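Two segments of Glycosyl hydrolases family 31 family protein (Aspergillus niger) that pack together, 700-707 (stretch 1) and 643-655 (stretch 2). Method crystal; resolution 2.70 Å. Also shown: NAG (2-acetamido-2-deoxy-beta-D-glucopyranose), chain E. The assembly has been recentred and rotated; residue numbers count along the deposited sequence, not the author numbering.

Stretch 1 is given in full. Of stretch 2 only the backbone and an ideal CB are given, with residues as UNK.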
# COMPACT_ATOMS: atom_id res chain seq x y z
N HIS A 700 54.69 8.42 -22.44
CA HIS A 700 54.67 9.50 -21.45
C HIS A 700 53.23 9.93 -21.18
O HIS A 700 52.47 10.19 -22.12
CB HIS A 700 55.50 10.69 -21.93
CG HIS A 700 56.97 10.41 -22.01
ND1 HIS A 700 57.56 9.35 -21.36
CD2 HIS A 700 57.96 11.05 -22.68
CE1 HIS A 700 58.86 9.35 -21.62
NE2 HIS A 700 59.12 10.37 -22.41
N ILE A 701 52.87 9.99 -19.91
CA ILE A 701 51.57 10.51 -19.48
C ILE A 701 51.78 11.93 -18.95
O ILE A 701 52.68 12.14 -18.13
CB ILE A 701 50.91 9.62 -18.41
CG1 ILE A 701 49.60 10.24 -17.93
CG2 ILE A 701 51.87 9.33 -17.25
CD1 ILE A 701 48.85 9.40 -16.95
N PRO A 702 51.00 12.91 -19.41
CA PRO A 702 51.22 14.30 -18.97
C PRO A 702 51.11 14.47 -17.46
O PRO A 702 50.02 14.34 -16.89
CB PRO A 702 50.13 15.08 -19.71
CG PRO A 702 49.83 14.24 -20.92
CD PRO A 702 49.98 12.82 -20.47
N VAL A 703 52.24 14.74 -16.82
CA VAL A 703 52.31 14.92 -15.37
C VAL A 703 53.27 16.06 -15.07
O VAL A 703 54.41 16.07 -15.55
CB VAL A 703 52.77 13.63 -14.65
CG1 VAL A 703 53.11 13.92 -13.20
CG2 VAL A 703 51.70 12.55 -14.74
N PHE A 704 52.80 17.04 -14.30
CA PHE A 704 53.64 18.11 -13.77
C PHE A 704 53.80 17.91 -12.27
O PHE A 704 53.11 17.11 -11.64
CB PHE A 704 53.03 19.48 -14.06
CG PHE A 704 52.82 19.76 -15.52
CD1 PHE A 704 51.73 19.24 -16.19
CD2 PHE A 704 53.72 20.56 -16.22
CE1 PHE A 704 51.54 19.50 -17.53
CE2 PHE A 704 53.53 20.82 -17.56
CZ PHE A 704 52.44 20.29 -18.21
N HIS A 705 54.74 18.66 -11.69
CA HIS A 705 54.94 18.56 -10.25
C HIS A 705 55.39 19.89 -9.69
O HIS A 705 56.13 20.64 -10.35
CB HIS A 705 55.95 17.45 -9.90
CG HIS A 705 57.35 17.76 -10.30
ND1 HIS A 705 58.20 18.53 -9.53
CD2 HIS A 705 58.07 17.38 -11.38
CE1 HIS A 705 59.38 18.61 -10.12
NE2 HIS A 705 59.33 17.93 -11.25
N LEU A 706 54.94 20.19 -8.48
CA LEU A 706 55.37 21.37 -7.74
C LEU A 706 56.56 21.02 -6.86
O LEU A 706 56.71 19.87 -6.42
CB LEU A 706 54.23 21.92 -6.89
CG LEU A 706 53.00 22.42 -7.65
CD1 LEU A 706 51.84 22.69 -6.70
CD2 LEU A 706 53.34 23.67 -8.44
N GLY A 707 57.40 22.01 -6.61
CA GLY A 707 58.62 21.76 -5.87
C GLY A 707 59.56 20.87 -6.67
O GLY A 707 59.40 20.65 -7.88
N UNK A 643 43.68 16.47 -12.24
CA UNK A 643 43.57 16.43 -10.79
C UNK A 643 44.96 16.46 -10.18
O UNK A 643 45.96 16.17 -10.85
CB UNK A 643 42.80 15.19 -10.33
N UNK A 644 45.00 16.80 -8.90
CA UNK A 644 46.23 16.74 -8.12
C UNK A 644 46.29 15.38 -7.42
O UNK A 644 45.44 15.09 -6.57
CB UNK A 644 46.30 17.89 -7.11
N UNK A 645 47.27 14.57 -7.78
CA UNK A 645 47.51 13.29 -7.10
C UNK A 645 48.50 13.56 -5.97
O UNK A 645 49.71 13.61 -6.19
CB UNK A 645 48.04 12.23 -8.06
N UNK A 646 47.97 13.72 -4.76
CA UNK A 646 48.76 14.19 -3.66
C UNK A 646 48.95 15.69 -3.76
O UNK A 646 48.36 16.36 -4.61
CB UNK A 646 50.11 13.47 -3.62
N UNK A 647 49.79 16.26 -2.88
CA UNK A 647 49.97 17.72 -2.87
C UNK A 647 50.91 18.25 -3.95
O UNK A 647 50.94 19.47 -4.15
CB UNK A 647 50.50 18.15 -1.50
N UNK A 648 51.66 17.40 -4.64
CA UNK A 648 52.70 17.88 -5.54
C UNK A 648 52.50 17.52 -7.01
O UNK A 648 52.97 18.26 -7.87
CB UNK A 648 54.05 17.33 -5.08
N UNK A 649 51.80 16.43 -7.31
CA UNK A 649 51.69 15.96 -8.69
C UNK A 649 50.38 16.43 -9.31
O UNK A 649 49.33 16.39 -8.68
CB UNK A 649 51.79 14.43 -8.75
N UNK A 650 50.46 16.88 -10.56
CA UNK A 650 49.29 17.23 -11.36
C UNK A 650 49.23 16.28 -12.56
O UNK A 650 50.15 16.26 -13.38
CB UNK A 650 49.34 18.69 -11.81
N UNK A 651 48.14 15.52 -12.66
CA UNK A 651 48.02 14.45 -13.65
C UNK A 651 46.90 14.80 -14.63
O UNK A 651 45.89 15.41 -14.24
CB UNK A 651 47.75 13.10 -12.97
N UNK A 652 47.09 14.42 -15.89
CA UNK A 652 46.07 14.61 -16.93
C UNK A 652 46.26 13.52 -17.97
O UNK A 652 47.18 13.60 -18.81
CB UNK A 652 46.16 16.00 -17.57
N UNK A 653 45.42 12.49 -17.96
CA UNK A 653 45.60 11.38 -18.90
C UNK A 653 45.25 11.77 -20.33
O UNK A 653 44.42 12.65 -20.57
CB UNK A 653 44.74 10.19 -18.47
N UNK A 654 45.89 11.09 -21.28
CA UNK A 654 45.58 11.27 -22.69
C UNK A 654 44.39 10.38 -23.04
O UNK A 654 44.47 9.15 -22.91
CB UNK A 654 46.79 10.95 -23.57
N UNK A 655 43.29 10.99 -23.47
CA UNK A 655 42.04 10.29 -23.70
C UNK A 655 41.68 10.21 -25.18
O UNK A 655 40.51 9.99 -25.51
CB UNK A 655 40.91 10.98 -22.93
C1 NAG E . 35.80 16.42 -23.01
C2 NAG E . 36.09 15.23 -23.91
C3 NAG E . 34.97 14.91 -24.82
C4 NAG E . 33.67 14.83 -24.06
C5 NAG E . 33.47 16.11 -23.28
C6 NAG E . 32.16 16.05 -22.52
C7 NAG E . 38.43 14.72 -24.46
C8 NAG E . 39.68 15.01 -25.27
N2 NAG E . 37.26 15.50 -24.67
O3 NAG E . 35.25 13.70 -25.49
O4 NAG E . 32.60 14.64 -24.95
O5 NAG E . 34.54 16.27 -22.39
O6 NAG E . 32.39 16.27 -21.15
O7 NAG E . 38.44 13.83 -23.64

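At 643 and 645 no atom of stretch 1 lies within reach, so the contact sets no preference; they are Y643 and F645. Position 644 also has an ideal CB far from stretch 1, but a long side chain, such as methionine or an aromatic, could approach L706. It is M644, whose CE comes within 4.1 Å of L706 CD1.

Position 646 has phi 77° and psi -172°, a region that by itself favours glycine, and it is G646. Position 647, at phi -80°, permits proline among many others; P647 occupies it.

At 648 the backbone O accepts a hydrogen bond from L706 N (2.8 Å). The ideal CB lies 3.9 Å from L706 O, an acceptor that invites a polar chain, preferably a donor, though others would fit. R648 extends along L706; its NH1 donates to a water at 2.6 Å, which in turn donates to L706 O at 2.7 Å.

Position 649 pairs with H705 without hydrogen bonds, its CB on the same face as V703 and H705. The ideal CB is 4.7 Å from V703 CG1, which suits a branched aliphatic residue. L649 places CD2 4.0 Å from V703 CG1 and 3.7 Å from H705 CB.

Position 650 is the hydrogen-bonded partner of F704: its N donates to F704 O and its O accepts from F704 N, both at 2.9 Å. Its CB points to the other face, the one bearing the F704 ring, where leucine, isoleucine, methionine or an aromatic could all add apolar contact. L650 brings CD2 to 4.1 Å from F704 CD1.

At 651 the CB returns to the face of V703, 4.4 Å from V703 CG2. Extended backbone angles and apolar neighbours suit a beta-branched residue. V651 packs against V703 (CG2 to V703 CG2, 4.1 Å) and I701 (CG1 to I701 CD1, 4.1 Å).

The N of 652 donates to P702 O (3.1 Å), which excludes proline; a small or polar side chain, among others, would do. S652 bonds through OG elsewhere in the structure. Position 653 points away and has phi -72°, compatible with proline; it is P653.

At 654 the CB is 4.8 Å from P702 CD, so a modest apolar group would close the gap: V654 CG2 packs 3.7 Å from P702 CD. Position 655 is beyond stretch 1 but near the sugar, whose O7 offers an acceptor; serine, threonine or another donor would suit. T655 OG1 donates to NAG O7 at 2.7 Å.

Stretch 2 (643-655) YMFGPRLLVSPVT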
# COMPACT_ATOMS: atom_id res chain seq x y z
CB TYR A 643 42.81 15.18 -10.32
CG TYR A 643 43.52 13.88 -10.64
CD1 TYR A 643 43.38 13.28 -11.88
CD2 TYR A 643 44.31 13.25 -9.69
CE1 TYR A 643 44.01 12.09 -12.17
CE2 TYR A 643 44.95 12.06 -9.97
CZ TYR A 643 44.80 11.49 -11.21
OH TYR A 643 45.44 10.30 -11.50
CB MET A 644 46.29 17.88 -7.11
CG MET A 644 46.48 19.26 -7.74
SD MET A 644 48.14 19.58 -8.38
CE MET A 644 49.11 19.57 -6.87
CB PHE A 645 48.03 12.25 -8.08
CG PHE A 645 48.16 10.88 -7.48
CD1 PHE A 645 47.05 10.22 -6.99
CD2 PHE A 645 49.39 10.25 -7.41
CE1 PHE A 645 47.16 8.96 -6.44
CE2 PHE A 645 49.51 8.99 -6.86
CZ PHE A 645 48.39 8.34 -6.37
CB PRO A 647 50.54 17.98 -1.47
CG PRO A 647 51.29 16.74 -1.15
CD PRO A 647 50.51 15.60 -1.77
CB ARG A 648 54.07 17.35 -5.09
CG ARG A 648 54.42 17.66 -3.65
CD ARG A 648 54.95 19.08 -3.49
NE ARG A 648 55.11 19.46 -2.09
CZ ARG A 648 56.29 19.57 -1.48
NH1 ARG A 648 57.41 19.34 -2.15
NH2 ARG A 648 56.35 19.93 -0.20
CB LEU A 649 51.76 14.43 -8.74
CG LEU A 649 53.11 13.81 -8.38
CD1 LEU A 649 53.03 12.29 -8.39
CD2 LEU A 649 54.19 14.29 -9.33
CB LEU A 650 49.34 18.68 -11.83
CG LEU A 650 48.24 19.10 -12.80
CD1 LEU A 650 46.96 19.44 -12.05
CD2 LEU A 650 48.68 20.27 -13.67
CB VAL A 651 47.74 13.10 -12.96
CG1 VAL A 651 47.71 11.97 -13.98
CG2 VAL A 651 48.78 12.82 -11.89
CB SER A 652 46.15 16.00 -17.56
OG SER A 652 45.22 16.12 -18.62
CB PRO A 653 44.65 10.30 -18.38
CG PRO A 653 44.26 10.74 -17.00
CD PRO A 653 44.33 12.23 -17.01
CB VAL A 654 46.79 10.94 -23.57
CG1 VAL A 654 46.39 10.90 -25.04
CG2 VAL A 654 47.89 11.96 -23.35
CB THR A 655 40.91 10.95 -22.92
OG1 THR A 655 40.65 12.25 -23.47
CG2 THR A 655 41.30 11.09 -21.45
O HOH W 1 58.00 18.38 -4.51
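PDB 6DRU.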